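Local structure of geranyltranstransferase (Enterococcus faecalis, 3P8L) at residues H17-F28 / Y74-T85. The protein probably catalyses the magnesium-dependent condensation of isopentenyl diphosphate with geranyl diphosphate to give farnesyl diphosphate and diphosphate. Residues are numbered along the deposited sequence; the frame is centred on the assembly and turned at random. Where two conformers were deposited one is given.
Sequences HLPLVEKVMVDF and YQVAASLEMIHT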
loop_
_atom_site.group_PDB
_atom_site.type_symbol
_atom_site.label_atom_id
_atom_site.label_comp_id
_atom_site.label_asym_id
_atom_site.label_seq_id
_atom_site.Cartn_x
_atom_site.Cartn_y
_atom_site.Cartn_z
ATOM N N HIS A 17 -13.705 6.828 -21.896
ATOM C CA HIS A 17 -12.503 6.261 -21.278
ATOM C C HIS A 17 -12.645 5.744 -19.844
ATOM O O HIS A 17 -12.079 4.702 -19.524
ATOM C CB HIS A 17 -11.343 7.244 -21.405
ATOM C CG HIS A 17 -10.945 7.494 -22.822
ATOM N ND1 HIS A 17 -10.187 6.600 -23.550
ATOM C CD2 HIS A 17 -11.203 8.535 -23.650
ATOM C CE1 HIS A 17 -10.003 7.073 -24.772
ATOM N NE2 HIS A 17 -10.606 8.247 -24.857
ATOM N N LEU A 18 -13.405 6.449 -19.006
ATOM C CA LEU A 18 -13.630 5.990 -17.619
ATOM C C LEU A 18 -14.140 4.550 -17.436
ATOM O O LEU A 18 -13.644 3.871 -16.552
ATOM C CB LEU A 18 -14.467 6.979 -16.787
ATOM C CG LEU A 18 -13.767 8.300 -16.472
ATOM C CD1 LEU A 18 -14.723 9.180 -15.675
ATOM C CD2 LEU A 18 -12.424 8.055 -15.728
ATOM N N PRO A 19 -15.096 4.069 -18.278
ATOM C CA PRO A 19 -15.447 2.636 -18.181
ATOM C C PRO A 19 -14.300 1.633 -18.362
ATOM O O PRO A 19 -14.353 0.513 -17.814
ATOM C CB PRO A 19 -16.460 2.448 -19.297
ATOM C CG PRO A 19 -17.138 3.771 -19.382
ATOM C CD PRO A 19 -16.081 4.800 -19.104
ATOM N N LEU A 20 -13.266 2.018 -19.097
ATOM C CA LEU A 20 -12.123 1.128 -19.260
ATOM C C LEU A 20 -11.260 1.129 -17.991
ATOM O O LEU A 20 -10.610 0.132 -17.674
ATOM C CB LEU A 20 -11.284 1.541 -20.482
ATOM C CG LEU A 20 -12.106 1.728 -21.770
ATOM C CD1 LEU A 20 -11.249 2.150 -22.932
ATOM C CD2 LEU A 20 -12.745 0.439 -22.099
ATOM N N VAL A 21 -11.243 2.254 -17.280
ATOM C CA VAL A 21 -10.540 2.319 -16.010
ATOM C C VAL A 21 -11.279 1.433 -14.997
ATOM O O VAL A 21 -10.649 0.616 -14.312
ATOM C CB VAL A 21 -10.406 3.759 -15.503
ATOM C CG1 VAL A 21 -9.606 3.804 -14.197
ATOM C CG2 VAL A 21 -9.720 4.632 -16.567
ATOM N N GLU A 22 -12.610 1.571 -14.937
ATOM C CA GLU A 22 -13.415 0.723 -14.053
ATOM C C GLU A 22 -13.206 -0.765 -14.386
ATOM O O GLU A 22 -13.012 -1.584 -13.491
ATOM C CB GLU A 22 -14.901 1.107 -14.114
ATOM C CG GLU A 22 -15.786 0.207 -13.268
ATOM C CD GLU A 22 -17.084 0.857 -12.829
ATOM O OE1 GLU A 22 -18.147 0.254 -13.084
ATOM O OE2 GLU A 22 -17.039 1.949 -12.217
ATOM N N LYS A 23 -13.197 -1.100 -15.669
ATOM C CA LYS A 23 -12.938 -2.483 -16.100
ATOM C C LYS A 23 -11.584 -3.033 -15.603
ATOM O O LYS A 23 -11.525 -4.137 -15.072
ATOM C CB LYS A 23 -13.054 -2.613 -17.632
ATOM C CG LYS A 23 -13.077 -4.054 -18.125
ATOM C CD LYS A 23 -12.879 -4.149 -19.634
ATOM C CE LYS A 23 -13.295 -5.515 -20.161
ATOM N NZ LYS A 23 -12.639 -6.656 -19.444
ATOM N N VAL A 24 -10.501 -2.266 -15.765
ATOM C CA VAL A 24 -9.190 -2.685 -15.232
ATOM C C VAL A 24 -9.268 -2.964 -13.712
ATOM O O VAL A 24 -8.806 -4.009 -13.238
ATOM C CB VAL A 24 -8.069 -1.682 -15.593
ATOM C CG1 VAL A 24 -6.769 -1.998 -14.835
ATOM C CG2 VAL A 24 -7.809 -1.706 -17.140
ATOM N N MET A 25 -9.916 -2.053 -12.986
ATOM C CA MET A 25 -10.044 -2.139 -11.524
ATOM C C MET A 25 -10.811 -3.397 -11.149
ATOM O O MET A 25 -10.324 -4.216 -10.362
ATOM C CB MET A 25 -10.781 -0.924 -10.964
ATOM C CG MET A 25 -9.999 0.377 -10.959
ATOM S SD MET A 25 -10.977 1.745 -10.308
ATOM C CE MET A 25 -10.818 1.416 -8.619
ATOM N N VAL A 26 -11.988 -3.563 -11.756
ATOM C CA VAL A 26 -12.883 -4.673 -11.439
ATOM C C VAL A 26 -12.237 -6.026 -11.784
ATOM O O VAL A 26 -12.260 -6.954 -10.955
ATOM C CB VAL A 26 -14.285 -4.470 -12.102
ATOM C CG1 VAL A 26 -15.078 -5.760 -12.180
ATOM C CG2 VAL A 26 -15.069 -3.374 -11.376
ATOM N N ASP A 27 -11.650 -6.122 -12.981
ATOM C CA ASP A 27 -10.983 -7.351 -13.413
ATOM C C ASP A 27 -9.834 -7.658 -12.490
ATOM O O ASP A 27 -9.661 -8.805 -12.141
ATOM C CB ASP A 27 -10.404 -7.266 -14.837
ATOM C CG ASP A 27 -11.482 -7.202 -15.917
ATOM O OD1 ASP A 27 -12.658 -7.420 -15.617
ATOM O OD2 ASP A 27 -11.153 -6.919 -17.083
ATOM N N PHE A 28 -9.049 -6.635 -12.121
ATOM C CA PHE A 28 -7.908 -6.842 -11.242
ATOM C C PHE A 28 -8.329 -7.370 -9.878
ATOM O O PHE A 28 -7.703 -8.297 -9.374
ATOM C CB PHE A 28 -7.013 -5.596 -11.073
ATOM C CG PHE A 28 -5.753 -5.891 -10.346
ATOM C CD1 PHE A 28 -5.609 -5.569 -8.998
ATOM C CD2 PHE A 28 -4.727 -6.565 -10.986
ATOM C CE1 PHE A 28 -4.455 -5.892 -8.316
ATOM C CE2 PHE A 28 -3.553 -6.891 -10.307
ATOM C CZ PHE A 28 -3.423 -6.553 -8.969
ATOM N N TYR A 74 -4.535 3.231 -18.730
ATOM C CA TYR A 74 -5.692 2.777 -17.966
ATOM C C TYR A 74 -5.289 2.081 -16.681
ATOM O O TYR A 74 -5.974 2.233 -15.673
ATOM C CB TYR A 74 -6.603 1.863 -18.788
ATOM C CG TYR A 74 -7.180 2.537 -20.021
ATOM C CD1 TYR A 74 -8.123 3.552 -19.904
ATOM C CD2 TYR A 74 -6.770 2.156 -21.308
ATOM C CE1 TYR A 74 -8.653 4.186 -21.034
ATOM C CE2 TYR A 74 -7.284 2.785 -22.449
ATOM C CZ TYR A 74 -8.220 3.797 -22.296
ATOM O OH TYR A 74 -8.749 4.404 -23.393
ATOM N N GLN A 75 -4.188 1.328 -16.727
ATOM C CA GLN A 75 -3.630 0.665 -15.560
ATOM C C GLN A 75 -3.170 1.651 -14.495
ATOM O O GLN A 75 -3.495 1.462 -13.314
ATOM C CB GLN A 75 -2.518 -0.318 -15.952
ATOM C CG GLN A 75 -3.087 -1.547 -16.662
ATOM C CD GLN A 75 -2.028 -2.473 -17.213
ATOM O OE1 GLN A 75 -0.986 -2.027 -17.682
ATOM N NE2 GLN A 75 -2.292 -3.770 -17.153
ATOM N N VAL A 76 -2.436 2.693 -14.905
ATOM C CA VAL A 76 -2.017 3.766 -13.999
ATOM C C VAL A 76 -3.225 4.504 -13.408
ATOM O O VAL A 76 -3.241 4.800 -12.210
ATOM C CB VAL A 76 -1.027 4.768 -14.672
ATOM C CG1 VAL A 76 -0.714 5.981 -13.771
ATOM C CG2 VAL A 76 0.300 4.069 -15.008
ATOM N N ALA A 77 -4.218 4.801 -14.257
ATOM C CA ALA A 77 -5.433 5.482 -13.839
ATOM C C ALA A 77 -6.181 4.638 -12.783
ATOM O O ALA A 77 -6.637 5.172 -11.790
ATOM C CB ALA A 77 -6.349 5.806 -15.043
ATOM N N ALA A 78 -6.227 3.328 -13.004
ATOM C CA ALA A 78 -6.900 2.378 -12.130
ATOM C C ALA A 78 -6.217 2.235 -10.763
ATOM O O ALA A 78 -6.900 2.225 -9.724
ATOM C CB ALA A 78 -7.029 1.030 -12.848
ATOM N N SER A 79 -4.884 2.157 -10.777
ATOM C CA SER A 79 -4.076 2.109 -9.555
ATOM C C SER A 79 -4.328 3.338 -8.673
ATOM O O SER A 79 -4.553 3.212 -7.459
ATOM C CB SER A 79 -2.587 2.001 -9.896
ATOM O OG SER A 79 -2.268 0.707 -10.375
ATOM N N LEU A 80 -4.322 4.520 -9.286
ATOM C CA LEU A 80 -4.623 5.758 -8.557
ATOM C C LEU A 80 -6.044 5.782 -7.967
ATOM O O LEU A 80 -6.248 6.166 -6.792
ATOM C CB LEU A 80 -4.390 6.973 -9.465
ATOM C CG LEU A 80 -4.670 8.361 -8.907
ATOM C CD1 LEU A 80 -3.816 8.642 -7.686
ATOM C CD2 LEU A 80 -4.467 9.449 -9.992
ATOM N N GLU A 81 -7.028 5.350 -8.765
ATOM C CA GLU A 81 -8.399 5.299 -8.282
ATOM C C GLU A 81 -8.599 4.252 -7.157
ATOM O O GLU A 81 -9.444 4.457 -6.276
ATOM C CB GLU A 81 -9.389 5.120 -9.430
ATOM C CG GLU A 81 -10.859 5.270 -9.039
ATOM C CD GLU A 81 -11.254 6.669 -8.516
ATOM O OE1 GLU A 81 -10.422 7.612 -8.389
ATOM O OE2 GLU A 81 -12.442 6.817 -8.225
ATOM N N MET A 82 -7.787 3.192 -7.167
ATOM C CA MET A 82 -7.726 2.196 -6.086
ATOM C C MET A 82 -7.246 2.807 -4.766
ATOM O O MET A 82 -7.829 2.518 -3.703
ATOM C CB MET A 82 -6.919 0.938 -6.485
ATOM C CG MET A 82 -7.595 0.061 -7.624
ATOM S SD MET A 82 -6.517 -1.259 -8.286
ATOM C CE MET A 82 -6.472 -2.388 -6.891
ATOM N N ILE A 83 -6.215 3.660 -4.844
ATOM C CA ILE A 83 -5.699 4.400 -3.701
ATOM C C ILE A 83 -6.800 5.308 -3.157
ATOM O O ILE A 83 -7.077 5.307 -1.949
ATOM C CB ILE A 83 -4.445 5.272 -4.050
ATOM C CG1 ILE A 83 -3.234 4.419 -4.410
ATOM C CG2 ILE A 83 -4.126 6.249 -2.917
ATOM C CD1 ILE A 83 -2.565 3.719 -3.253
ATOM N N HIS A 84 -7.401 6.096 -4.049
ATOM C CA HIS A 84 -8.500 6.961 -3.690
ATOM C C HIS A 84 -9.664 6.216 -2.981
ATOM O O HIS A 84 -10.123 6.669 -1.950
ATOM C CB HIS A 84 -9.043 7.666 -4.906
ATOM C CG HIS A 84 -10.149 8.605 -4.575
ATOM N ND1 HIS A 84 -9.997 9.623 -3.661
ATOM C CD2 HIS A 84 -11.426 8.674 -5.011
ATOM C CE1 HIS A 84 -11.130 10.292 -3.560
ATOM N NE2 HIS A 84 -12.008 9.744 -4.375
ATOM N N THR A 85 -10.103 5.095 -3.561
ATOM C CA THR A 85 -11.181 4.245 -3.020
ATOM C C THR A 85 -10.798 3.692 -1.644
ATOM O O THR A 85 -11.618 3.695 -0.730
ATOM C CB THR A 85 -11.514 3.042 -3.970
ATOM O OG1 THR A 85 -11.792 3.527 -5.288
ATOM C CG2 THR A 85 -12.725 2.222 -3.464
#
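H17 and Y74 make the one hydrogen bond between the two helical segments. H17 ND1 and Y74 OH lie 2.6 Å apart, and either could be the donor. The bond is somewhat bent and joins the ring edges: the hydroxyl lies in the plane of the imidazole, and H17 ND1 lies in the plane of the phenol. The two rings are turned 21° against each other and do not stack. F13 also meets the H17 ring.

L20 supplies a CH-pi contact. Its CB lies over one face of the Y74 ring, 4.0 Å from the ring centroid and nearer the ring's border than its middle. L20 CD1 reaches farther out, to 3.5 Å from Y74 CZ. V21 CG2 meets the edge of the same ring at Y74 CD1. Y74 is thus a knob in a hole formed by H17, L20, V21 and V24.

The helices belong to the all-helical isoprenoid synthase fold of the FPP/GGPP synthase family. Segment 17-28, on helix 13-31, crosses segment 74-85, on helix 71-92, at -69°, with their axes 8.5 Å apart at closest approach. Helix 53-64 also borders the contact, through L59 and P55.

The remaining contacts are apolar. The small A78 lies at the crossing, and its CB is 3.6 Å from both V24 CG1 and M25 CG. M25 is the second knob, among A78, E81, M82 and T85. A bend at its last torsion, chi3 79°, brings M25 CE to 3.6 Å from M82 CG. M25 SD lies against the aliphatic part of E81, 3.7 Å from E81 CG. The carboxylate of E81 leads away to a salt bridge with R52, which also pairs with E22. Farther along, M82 CE approaches the F28 ring obliquely, 3.9 Å from CD1.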